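Long-range contacts in beta-galactosidase (PDB 3OG2), which probably hydrolyses terminal non-reducing beta-D-galactose residues from beta-D-galactosides, as a family 35 glycoside hydrolase of Trichoderma reesei: residues Thr723-Leu728 and Ser764-Arg769; Arg716-Ala721 and Gly773-Leu778. All coordinates share one frame; numbering follows the deposited sequence.

Contact 1: residues Thr723-Leu728 and Ser764-Arg769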
ATOM      1  N   THR A 723       5.470  55.280  -0.396  1.00 13.60           N
ATOM      2  CA  THR A 723       5.239  55.893  -1.706  1.00 13.99           C
ATOM      3  C   THR A 723       3.995  55.275  -2.364  1.00 12.72           C
ATOM      4  O   THR A 723       3.514  54.249  -1.924  1.00 12.98           O
ATOM      5  CB  THR A 723       6.458  55.735  -2.620  1.00 14.97           C
ATOM      6  OG1 THR A 723       6.823  54.346  -2.733  1.00 13.93           O
ATOM      7  CG2 THR A 723       7.669  56.446  -2.008  1.00 15.74           C
ATOM      8  N   ALA A 724       3.491  55.966  -3.373  1.00 12.05           N
ATOM      9  CA  ALA A 724       2.266  55.484  -3.994  1.00 11.99           C
ATOM     10  C   ALA A 724       2.473  54.163  -4.723  1.00 12.41           C
ATOM     11  O   ALA A 724       1.539  53.393  -4.866  1.00 12.99           O
ATOM     12  CB  ALA A 724       1.760  56.559  -4.935  1.00 14.12           C
ATOM     13  N   ARG A 725       3.690  53.918  -5.198  1.00 12.09           N
ATOM     14  CA  ARG A 725       3.981  52.633  -5.800  1.00 12.00           C
ATOM     15  C   ARG A 725       5.101  51.971  -5.018  1.00 13.57           C
ATOM     16  O   ARG A 725       6.107  52.645  -4.726  1.00 14.65           O
ATOM     17  CB  ARG A 725       4.425  52.833  -7.265  1.00 14.95           C
ATOM     18  CG  ARG A 725       4.694  51.503  -7.954  1.00 15.31           C
ATOM     19  CD  ARG A 725       4.912  51.693  -9.452  1.00 18.04           C
ATOM     20  NE  ARG A 725       3.629  51.936 -10.154  1.00 21.63           N
ATOM     21  CZ  ARG A 725       3.542  52.091 -11.466  1.00 21.08           C
ATOM     22  NH1 ARG A 725       4.641  52.053 -12.220  1.00 25.48           N
ATOM     23  NH2 ARG A 725       2.317  52.293 -11.998  1.00 23.12           N
ATOM     24  N   GLN A 726       4.927  50.677  -4.681  1.00 12.80           N
ATOM     25  CA  GLN A 726       5.937  49.915  -3.956  1.00 12.86           C
ATOM     26  C   GLN A 726       6.140  48.609  -4.709  1.00 11.73           C
ATOM     27  O   GLN A 726       5.242  48.208  -5.445  1.00 14.24           O
ATOM     28  CB  GLN A 726       5.494  49.721  -2.506  1.00 13.24           C
ATOM     29  CG  GLN A 726       5.453  51.127  -1.854  1.00 14.49           C
ATOM     30  CD  GLN A 726       5.349  51.137  -0.370  1.00 13.48           C
ATOM     31  OE1 GLN A 726       5.562  52.152   0.280  1.00 16.37           O
ATOM     32  NE2 GLN A 726       5.048  49.976   0.225  1.00 20.17           N
ATOM     33  N   GLN A 727       7.305  48.011  -4.472  1.00 11.72           N
ATOM     34  CA  GLN A 727       7.635  46.782  -5.143  1.00 12.61           C
ATOM     35  C   GLN A 727       7.763  45.711  -4.059  1.00 11.17           C
ATOM     36  O   GLN A 727       8.488  45.897  -3.090  1.00 12.73           O
ATOM     37  CB  GLN A 727       8.945  46.932  -5.911  1.00 16.08           C
ATOM     38  CG  GLN A 727       8.877  48.002  -7.019  1.00 19.99           C
ATOM     39  CD  GLN A 727       7.833  47.833  -8.086  1.00 20.86           C
ATOM     40  OE1 GLN A 727       7.412  48.867  -8.680  1.00 23.25           O
ATOM     41  NE2 GLN A 727       7.402  46.598  -8.368  1.00 20.02           N
ATOM     42  N   LEU A 728       7.062  44.612  -4.270  1.00 11.47           N
ATOM     43  CA  LEU A 728       7.104  43.502  -3.334  1.00 10.99           C
ATOM     44  C   LEU A 728       7.751  42.275  -3.971  1.00 11.66           C
ATOM     45  O   LEU A 728       7.378  41.847  -5.070  1.00 14.59           O
ATOM     46  CB  LEU A 728       5.647  43.134  -2.969  1.00 11.95           C
ATOM     47  CG  LEU A 728       5.507  41.893  -2.091  1.00 13.01           C
ATOM     48  CD1 LEU A 728       6.118  42.171  -0.721  1.00 13.98           C
ATOM     49  CD2 LEU A 728       4.007  41.560  -2.026  1.00 16.92           C
ATOM     50  N   SER A 764       7.442  38.507  -7.880  1.00 11.84           N
ATOM     51  CA  SER A 764       7.587  39.940  -7.767  1.00 12.61           C
ATOM     52  C   SER A 764       6.305  40.627  -8.188  1.00 13.66           C
ATOM     53  O   SER A 764       5.785  40.344  -9.267  1.00 17.97           O
ATOM     54  CB  SER A 764       8.754  40.363  -8.670  1.00 20.05           C
ATOM     55  OG  SER A 764       9.980  39.842  -8.087  1.00 28.01           O
ATOM     56  N   TYR A 765       5.805  41.519  -7.358  1.00 12.80           N
ATOM     57  CA  TYR A 765       4.550  42.175  -7.611  1.00 15.05           C
ATOM     58  C   TYR A 765       4.717  43.666  -7.400  1.00 14.66           C
ATOM     59  O   TYR A 765       5.501  44.126  -6.563  1.00 16.70           O
ATOM     60  CB  TYR A 765       3.492  41.635  -6.635  1.00 17.99           C
ATOM     61  CG  TYR A 765       3.174  40.153  -6.702  1.00 20.11           C
ATOM     62  CD1 TYR A 765       2.570  39.574  -7.834  1.00 27.13           C
ATOM     63  CD2 TYR A 765       3.452  39.266  -5.665  1.00 23.24           C
ATOM     64  CE1 TYR A 765       2.266  38.215  -7.925  1.00 30.59           C
ATOM     65  CE2 TYR A 765       3.160  37.893  -5.729  1.00 26.10           C
ATOM     66  CZ  TYR A 765       2.562  37.377  -6.859  1.00 32.24           C
ATOM     67  OH  TYR A 765       2.280  36.009  -6.923  1.00 35.62           O
ATOM     68  N   THR A 766       3.957  44.480  -8.139  1.00 16.04           N
ATOM     69  CA  THR A 766       3.901  45.900  -7.888  1.00 15.12           C
ATOM     70  C   THR A 766       2.653  46.193  -7.058  1.00 15.74           C
ATOM     71  O   THR A 766       1.552  45.698  -7.396  1.00 17.62           O
ATOM     72  CB  THR A 766       3.822  46.677  -9.214  1.00 16.84           C
ATOM     73  OG1 THR A 766       5.013  46.364  -9.964  1.00 22.61           O
ATOM     74  CG2 THR A 766       3.748  48.170  -9.011  1.00 20.04           C
ATOM     75  N   LEU A 767       2.836  46.980  -6.016  1.00 12.78           N
ATOM     76  CA  LEU A 767       1.704  47.420  -5.192  1.00 10.51           C
ATOM     77  C   LEU A 767       1.514  48.902  -5.543  1.00 11.45           C
ATOM     78  O   LEU A 767       2.253  49.754  -5.056  1.00 14.37           O
ATOM     79  CB  LEU A 767       1.913  47.197  -3.702  1.00 11.14           C
ATOM     80  CG  LEU A 767       2.403  45.774  -3.310  1.00 10.72           C
ATOM     81  CD1 LEU A 767       2.659  45.745  -1.791  1.00 11.45           C
ATOM     82  CD2 LEU A 767       1.431  44.694  -3.754  1.00 13.33           C
ATOM     83  N   ASP A 768       0.544  49.173  -6.410  1.00 12.33           N
ATOM     84  CA  ASP A 768       0.393  50.522  -6.925  1.00 12.90           C
ATOM     85  C   ASP A 768      -0.795  51.259  -6.349  1.00 10.65           C
ATOM     86  O   ASP A 768      -1.691  50.631  -5.741  1.00 12.25           O
ATOM     87  CB  ASP A 768       0.172  50.401  -8.446  1.00 21.72           C
ATOM     88  CG  ASP A 768       0.492  51.688  -9.177  1.00 23.11           C
ATOM     89  OD1 ASP A 768       1.141  52.630  -8.668  1.00 30.43           O
ATOM     90  OD2 ASP A 768       0.068  51.757 -10.355  1.00 31.62           O
ATOM     91  N   ARG A 769      -0.832  52.587  -6.541  1.00 10.12           N
ATOM     92  CA  ARG A 769      -1.983  53.405  -6.227  1.00  9.88           C
ATOM     93  C   ARG A 769      -2.248  53.407  -4.721  1.00 10.13           C
ATOM     94  O   ARG A 769      -3.406  53.428  -4.260  1.00 13.21           O
ATOM     95  CB  ARG A 769      -3.216  52.969  -7.010  1.00 10.34           C
ATOM     96  CG  ARG A 769      -2.931  53.131  -8.518  1.00 11.59           C
ATOM     97  CD  ARG A 769      -4.126  52.730  -9.384  1.00 13.89           C
ATOM     98  NE  ARG A 769      -4.329  51.267  -9.385  1.00 15.86           N
ATOM     99  CZ  ARG A 769      -5.354  50.710  -8.769  1.00 13.46           C
ATOM    100  NH1 ARG A 769      -6.240  51.451  -8.127  1.00 17.73           N
ATOM    101  NH2 ARG A 769      -5.493  49.414  -8.798  1.00 17.96           N
TER
HETATM  102  O   HOH W   1       8.504  43.936  -7.707  1.00 26.16           O
HETATM  103  O   HOH W   2       6.149  48.765 -11.591  1.00 55.27           O
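L728 and L767, both buried, form the packed part of this antiparallel pairing. CB of L728 rests 4.1 Å from CD1 of L767, on the face that also carries Q726 and Y765, and CD2 of L728 meets the edge of the Y765 ring. Two hydrogen-bonded pairs, Q726 with L767 and L728 with Y765, fix the register; N of L728 reaches O of Y765 at 2.8 Å.

The other face is polar and wet. The Q727 chain bends at chi2 (-58°) and lies alongside T766, its NE2 donating to OG1 of T766 at 2.9 Å with the acceptor close to the amide plane. One water joins Q727 NE2 to Y765 O, a second Q727 OE1 to T766 OG1. Beyond the strand ends, R725 and D768 form a side-on salt bridge, R725 NE 3.0 Å from D768 OD1 and NH2 2.8 Å from OD2. Both oxygens are met from above the carboxylate plane, the flat groups standing 70° apart, while T766 CG2 packs 3.6 Å from R725 CG.

Strand 726-733 runs between 760-767 and 803-811 in a three-stranded sheet. L809 touches Q726, L728 and L767, and I749 of strand 747-752 touches Y765 and L767.

Contact 2: residues Arg716-Ala721 and Gly773-Leu778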
ATOM      1  N   ARG A 716      -0.573  37.373   7.224  1.00  7.02           N
ATOM      2  CA  ARG A 716      -1.113  38.743   7.052  1.00  8.00           C
ATOM      3  C   ARG A 716      -0.000  39.714   7.441  1.00  8.01           C
ATOM      4  O   ARG A 716       0.489  39.657   8.585  1.00  8.96           O
ATOM      5  CB  ARG A 716      -2.359  38.964   7.927  1.00  8.12           C
ATOM      6  CG  ARG A 716      -3.512  38.176   7.310  1.00 10.30           C
ATOM      7  CD  ARG A 716      -4.737  38.256   8.126  1.00  9.98           C
ATOM      8  NE  ARG A 716      -5.292  39.564   8.420  1.00  9.67           N
ATOM      9  CZ  ARG A 716      -6.072  40.251   7.597  1.00  9.96           C
ATOM     10  NH1 ARG A 716      -6.287  39.781   6.354  1.00 10.61           N
ATOM     11  NH2 ARG A 716      -6.652  41.400   7.933  1.00 12.12           N
ATOM     12  N   GLY A 717       0.418  40.501   6.469  1.00  8.30           N
ATOM     13  CA  GLY A 717       1.503  41.425   6.687  1.00  9.23           C
ATOM     14  C   GLY A 717       1.043  42.877   6.627  1.00  8.88           C
ATOM     15  O   GLY A 717       0.521  43.326   5.582  1.00 10.31           O
ATOM     16  N   ARG A 718       1.228  43.614   7.722  1.00  8.59           N
ATOM     17  CA  ARG A 718       0.847  45.020   7.784  1.00  9.28           C
ATOM     18  C   ARG A 718       2.032  45.921   7.425  1.00  8.90           C
ATOM     19  O   ARG A 718       3.144  45.709   7.961  1.00  9.80           O
ATOM     20  CB  ARG A 718       0.427  45.381   9.202  1.00 11.13           C
ATOM     21  CG  ARG A 718      -0.986  44.975   9.550  1.00 12.19           C
ATOM     22  CD  ARG A 718      -1.202  45.069  11.048  1.00 12.95           C
ATOM     23  NE  ARG A 718      -2.585  44.932  11.484  1.00 15.80           N
ATOM     24  CZ  ARG A 718      -3.278  43.815  11.523  1.00 15.92           C
ATOM     25  NH1 ARG A 718      -2.721  42.650  11.127  1.00 12.74           N
ATOM     26  NH2 ARG A 718      -4.548  43.828  11.956  1.00 15.06           N
ATOM     27  N   PHE A 719       1.795  46.926   6.605  1.00  9.11           N
ATOM     28  CA  PHE A 719       2.818  47.927   6.377  1.00  9.64           C
ATOM     29  C   PHE A 719       2.158  49.295   6.209  1.00  9.59           C
ATOM     30  O   PHE A 719       0.944  49.366   5.893  1.00 11.03           O
ATOM     31  CB  PHE A 719       3.670  47.610   5.129  1.00 10.03           C
ATOM     32  CG  PHE A 719       2.952  47.696   3.786  1.00 10.06           C
ATOM     33  CD1 PHE A 719       2.343  46.545   3.246  1.00 10.64           C
ATOM     34  CD2 PHE A 719       2.910  48.893   3.065  1.00 10.02           C
ATOM     35  CE1 PHE A 719       1.717  46.663   1.993  1.00 10.67           C
ATOM     36  CE2 PHE A 719       2.272  49.003   1.854  1.00 10.20           C
ATOM     37  CZ  PHE A 719       1.686  47.862   1.297  1.00 10.27           C
ATOM     38  N   THR A 720       2.955  50.349   6.363  1.00 10.04           N
ATOM     39  CA  THR A 720       2.471  51.711   6.062  1.00 10.66           C
ATOM     40  C   THR A 720       3.065  52.164   4.770  1.00 10.80           C
ATOM     41  O   THR A 720       4.271  52.093   4.584  1.00 11.98           O
ATOM     42  CB  THR A 720       2.937  52.615   7.232  1.00 12.28           C
ATOM     43  OG1 THR A 720       2.330  52.122   8.438  1.00 17.19           O
ATOM     44  CG2 THR A 720       2.478  54.037   6.904  1.00 14.54           C
ATOM     45  N   ALA A 721       2.227  52.587   3.824  1.00 10.63           N
ATOM     46  CA  ALA A 721       2.773  52.978   2.536  1.00 10.43           C
ATOM     47  C   ALA A 721       3.685  54.175   2.679  1.00 10.58           C
ATOM     48  O   ALA A 721       3.297  55.188   3.293  1.00 13.09           O
ATOM     49  CB  ALA A 721       1.649  53.256   1.530  1.00 11.12           C
ATOM     50  N   GLY A 773       1.275  56.959   3.856  1.00 11.05           N
ATOM     51  CA  GLY A 773       0.876  57.066   5.248  1.00 13.24           C
ATOM     52  C   GLY A 773      -0.237  56.134   5.711  1.00 13.32           C
ATOM     53  O   GLY A 773      -0.468  55.975   6.917  1.00 15.32           O
ATOM     54  N   ARG A 774      -0.936  55.475   4.784  1.00 12.55           N
ATOM     55  CA  ARG A 774      -2.039  54.593   5.151  1.00 11.77           C
ATOM     56  C   ARG A 774      -1.499  53.208   5.394  1.00 11.71           C
ATOM     57  O   ARG A 774      -0.517  52.794   4.760  1.00 11.74           O
ATOM     58  CB  ARG A 774      -3.072  54.618   4.010  1.00 11.87           C
ATOM     59  CG  ARG A 774      -4.319  53.809   4.286  1.00 15.38           C
ATOM     60  CD  ARG A 774      -5.354  53.982   3.169  1.00 16.14           C
ATOM     61  NE  ARG A 774      -5.867  55.377   3.209  1.00 19.77           N
ATOM     62  CZ  ARG A 774      -6.975  55.711   2.530  1.00 21.54           C
ATOM     63  NH1 ARG A 774      -7.590  54.785   1.802  1.00 23.89           N
ATOM     64  NH2 ARG A 774      -7.530  56.906   2.496  1.00 27.87           N
ATOM     65  N   ARG A 775      -2.099  52.471   6.298  1.00 11.69           N
ATOM     66  CA  ARG A 775      -1.757  51.087   6.555  1.00 11.12           C
ATOM     67  C   ARG A 775      -2.519  50.172   5.602  1.00 10.57           C
ATOM     68  O   ARG A 775      -3.713  50.329   5.330  1.00 13.23           O
ATOM     69  CB  ARG A 775      -2.159  50.739   7.989  1.00 16.65           C
ATOM     70  CG  ARG A 775      -1.698  49.296   8.324  1.00 29.88           C
ATOM     71  CD  ARG A 775      -1.760  49.092   9.827  1.00 46.96           C
ATOM     72  NE  ARG A 775      -0.460  49.255  10.475  1.00 55.06           N
ATOM     73  CZ  ARG A 775      -0.268  49.076  11.787  1.00 53.28           C
ATOM     74  NH1 ARG A 775      -1.301  48.735  12.555  1.00 53.69           N
ATOM     75  NH2 ARG A 775       0.923  49.228  12.354  1.00 72.08           N
ATOM     76  N   TYR A 776      -1.795  49.202   5.091  1.00 10.18           N
ATOM     77  CA  TYR A 776      -2.293  48.173   4.215  1.00  9.26           C
ATOM     78  C   TYR A 776      -1.995  46.789   4.773  1.00  9.06           C
ATOM     79  O   TYR A 776      -1.045  46.644   5.553  1.00 11.44           O
ATOM     80  CB  TYR A 776      -1.563  48.264   2.816  1.00 11.37           C
ATOM     81  CG  TYR A 776      -2.083  49.483   2.085  1.00 10.97           C
ATOM     82  CD1 TYR A 776      -1.476  50.733   2.300  1.00  9.73           C
ATOM     83  CD2 TYR A 776      -3.146  49.393   1.200  1.00 11.77           C
ATOM     84  CE1 TYR A 776      -1.941  51.863   1.627  1.00 10.55           C
ATOM     85  CE2 TYR A 776      -3.637  50.516   0.540  1.00 11.43           C
ATOM     86  CZ  TYR A 776      -3.022  51.747   0.766  1.00 10.35           C
ATOM     87  OH  TYR A 776      -3.486  52.867   0.148  1.00 12.17           O
ATOM     88  N   ILE A 777      -2.788  45.814   4.365  1.00  9.07           N
ATOM     89  CA  ILE A 777      -2.553  44.442   4.841  1.00  8.86           C
ATOM     90  C   ILE A 777      -2.423  43.501   3.642  1.00  9.04           C
ATOM     91  O   ILE A 777      -3.371  43.408   2.848  1.00 11.21           O
ATOM     92  CB  ILE A 777      -3.678  43.940   5.791  1.00 11.50           C
ATOM     93  CG1 ILE A 777      -3.819  44.876   6.975  1.00 15.21           C
ATOM     94  CG2 ILE A 777      -3.365  42.522   6.214  1.00 13.45           C
ATOM     95  CD1 ILE A 777      -4.932  44.467   7.953  1.00 18.77           C
ATOM     96  N   LEU A 778      -1.296  42.842   3.547  1.00  9.45           N
ATOM     97  CA  LEU A 778      -1.121  41.782   2.556  1.00  8.65           C
ATOM     98  C   LEU A 778      -1.646  40.496   3.131  1.00  9.40           C
ATOM     99  O   LEU A 778      -1.299  40.116   4.235  1.00 12.25           O
ATOM    100  CB  LEU A 778       0.377  41.653   2.259  1.00 10.30           C
ATOM    101  CG  LEU A 778       0.950  42.764   1.428  1.00 11.31           C
ATOM    102  CD1 LEU A 778       2.476  42.795   1.570  1.00 13.89           C
ATOM    103  CD2 LEU A 778       0.577  42.615  -0.050  1.00 13.24           C
TER
HETATM  104  O   HOH W   3       1.934  49.379   9.606  1.00 33.99           O
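The F719 ring takes CB of Y776 over one face, 3.9 Å from the ring centroid and 24° off the normal, a CH-pi contact. The two aromatic planes are near parallel, 22° apart, but slid so far that they barely overlap. CD1 of L778 approaches the F719 ring obliquely, 4.0 Å from CE1, and A721 CB reaches the Y776 ring in the same manner. An alanine at F719 would probably open a gap beside Y776 CB and L778 CD1, the ring that both lean on being gone.

On the face of the sheet that carries R718, T720 and R775, I777 serves two guanidinium planes: its CG2 lies over the centre of R716's, 3.8 Å above the plane, and its CD1 over that of R718. D677 forms salt bridges with both arginines, which is likely to offset their charge. R718 CD in turn lies over one face of the R775 guanidinium, towards its rim, and the two guanidinium planes stand 86° apart.

Six backbone hydrogen bonds run from G717 with L778 to G773 N on A721 O (2.7 Å). Strands 713-720 and 775-782 are neighbouring inner strands of a five-stranded antiparallel sheet, 775-782 being the middle one, with 820-824 beside 713-720 and 740-744 beside 775-782; L744 of 740-744 touches F719, Y776 and L778.

In the fold
Contact 1 is nested within the chain loop closed by contact 2: strands 713-720 and 726-733 are consecutive, as are 760-767 and 775-782. Each contact pairs strands of a different antiparallel sheet, and the sheets pack face to face, consistent with a beta sandwich. Their apolar sides meet where L767 CD1 lies 3.9 Å from F719 CZ and L728 CD2 lies 4.1 Å from L778 CD2; the Q726 amide, whose OE1 accepts from R722 N, also packs its NE2 against F719. Contact 2 has more buried residues, six against three. Outward chemistry differs: contact 1, at an outermost strand, carries an internal salt bridge and amide-hydroxyl bond, whereas contact 2 carries arginines, two of them paired with D677.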